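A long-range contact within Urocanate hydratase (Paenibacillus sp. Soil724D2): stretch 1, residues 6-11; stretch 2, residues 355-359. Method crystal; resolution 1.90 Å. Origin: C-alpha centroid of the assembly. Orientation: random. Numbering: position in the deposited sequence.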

# COMPACT_ATOMS: atom_id res chain seq x y z
N ALA A 6 -16.28 -20.32 17.14
CA ALA A 6 -17.24 -19.81 16.18
C ALA A 6 -18.63 -20.35 16.48
O ALA A 6 -18.81 -21.54 16.79
CB ALA A 6 -16.83 -20.21 14.76
N ALA A 7 -19.62 -19.47 16.33
CA ALA A 7 -21.00 -19.91 16.35
C ALA A 7 -21.23 -20.98 15.29
O ALA A 7 -20.76 -20.87 14.16
CB ALA A 7 -21.94 -18.72 16.12
N ARG A 8 -21.93 -22.04 15.68
CA ARG A 8 -22.39 -23.09 14.78
C ARG A 8 -23.88 -22.93 14.56
O ARG A 8 -24.59 -22.39 15.42
CB ARG A 8 -22.15 -24.48 15.37
CG ARG A 8 -20.91 -25.16 14.90
CD ARG A 8 -19.74 -24.39 15.34
NE ARG A 8 -18.54 -25.19 15.21
CZ ARG A 8 -17.33 -24.79 15.58
NH1 ARG A 8 -17.17 -23.59 16.10
NH2 ARG A 8 -16.29 -25.62 15.47
N GLY A 9 -24.37 -23.48 13.45
CA GLY A 9 -25.79 -23.51 13.16
C GLY A 9 -26.23 -22.32 12.33
O GLY A 9 -25.44 -21.61 11.70
N LEU A 10 -27.55 -22.10 12.34
CA LEU A 10 -28.16 -21.20 11.38
C LEU A 10 -28.81 -20.00 12.02
O LEU A 10 -29.56 -19.28 11.34
CB LEU A 10 -29.17 -21.96 10.53
CG LEU A 10 -28.56 -23.15 9.78
CD1 LEU A 10 -29.64 -23.89 9.04
CD2 LEU A 10 -27.44 -22.71 8.81
N GLU A 11 -28.54 -19.74 13.29
CA GLU A 11 -29.14 -18.61 13.97
C GLU A 11 -28.27 -17.39 13.70
O GLU A 11 -27.10 -17.37 14.08
CB GLU A 11 -29.29 -18.86 15.46
CG GLU A 11 -30.00 -17.71 16.14
CD GLU A 11 -30.21 -17.92 17.63
OE1 GLU A 11 -29.68 -18.89 18.20
OE2 GLU A 11 -30.95 -17.12 18.23
N ALA A 355 -17.19 -23.95 5.86
CA ALA A 355 -18.62 -24.24 6.04
C ALA A 355 -19.10 -23.47 7.27
O ALA A 355 -18.93 -23.92 8.40
CB ALA A 355 -18.84 -25.74 6.20
N LEU A 356 -19.69 -22.29 7.05
CA LEU A 356 -20.11 -21.46 8.17
C LEU A 356 -21.20 -22.11 9.01
O LEU A 356 -21.38 -21.74 10.19
CB LEU A 356 -20.59 -20.12 7.63
CG LEU A 356 -19.48 -19.37 6.89
CD1 LEU A 356 -20.06 -18.36 5.89
CD2 LEU A 356 -18.55 -18.68 7.87
N SER A 357 -21.95 -23.06 8.44
CA SER A 357 -22.94 -23.77 9.26
C SER A 357 -22.28 -24.55 10.39
O SER A 357 -22.93 -24.84 11.41
CB SER A 357 -23.77 -24.70 8.39
OG SER A 357 -23.00 -25.80 7.90
N GLY A 358 -21.00 -24.88 10.25
CA GLY A 358 -20.33 -25.79 11.15
C GLY A 358 -20.47 -27.25 10.80
O GLY A 358 -19.92 -28.08 11.52
N GLU A 359 -21.17 -27.58 9.71
CA GLU A 359 -21.45 -28.97 9.34
C GLU A 359 -20.38 -29.49 8.38
O GLU A 359 -20.22 -28.98 7.27
CB GLU A 359 -22.83 -29.11 8.68
CG GLU A 359 -24.00 -28.85 9.63
CD GLU A 359 -23.97 -29.85 10.78
OE1 GLU A 359 -24.02 -31.06 10.50
OE2 GLU A 359 -23.84 -29.43 11.95
O HOH W 1 -18.42 -27.87 13.68

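This is a small contact between two loop segments far apart in sequence, held by one direct backbone hydrogen bond and one water bridge, with a glycine in the turn leaving room for an arginine side chain. The two stretches together bury 186 Å², and the touching residues lie at least 347 positions apart in the chain.

The direct bond runs from Gly9 N to Ser357 O, at 2.8 Å with an N-H...O angle of 166°, so it is both short and nearly linear. It sits where the backbones come near each other: Gly9 CA lies 4.8 Å from Ser357 CA, and Arg8 CA lies 5.0 Å from Gly358 CA. The neighbouring approach of Arg8 C to Ser357 O, 3.8 Å, follows from the same arrangement, since Arg8 C is covalently bonded to the donor nitrogen.

The acceptor is presented by a type I beta turn from Ala355 to Gly358. Its closing bond, Gly358 N to Ala355 O, measures 2.9 Å, and the central residues Leu356 and Ser357 have phi/psi values of -64/-22 and -63/-22. A further bond, from Glu359 N to Ser357 OG at 3.1 Å and 156°, ties the serine side chain, with chi1 in the p well, to the backbone just beyond the turn. Neither bond uses the Ser357 carbonyl, which accepts from Gly9 N, and Ser357 gives up more area to the other stretch than any other residue here, 55 Å².

Gly358 has two separate geometric grounds for being glycine. Its phi/psi of 86/1 would jam a CB against the preceding carbonyl oxygen, and a CB built at the ideal position would lie only 2.4 Å from Arg8 CG, a clash. Without that atom, Arg8 CG packs at 3.8 Å from Gly358 CA. Gly9 differs: at phi/psi 93/-163 its backbone also calls for glycine, but a CB would point away from the turn, so the demand there is conformational rather than one of space across the contact.

Arg8 adds a second, indirect link. A water accepts a hydrogen bond from Arg8 NE at 3.1 Å and donates one to Gly358 O at 2.6 Å, joining the side chain to the turn backbone. The arginine is also anchored within its own stretch, where NH1 donates to Ala6 O at 2.7 Å and 155°. Its chi1 of -97° falls between wells, while chi2 is p and chi3 is t; the guanidinium group also has partners elsewhere in the structure.

Leu10 contributes a looser apolar touch. Its CA-to-CB bond points sideways, but the end of the side chain comes nearer, bringing Leu10 CD2 to 4.2 Å from Ser357 CB in an m,t rotamer. No salt bridge joins the stretches: the contact rests on a well-directed backbone bond, a bridging water and modest packing around the turn.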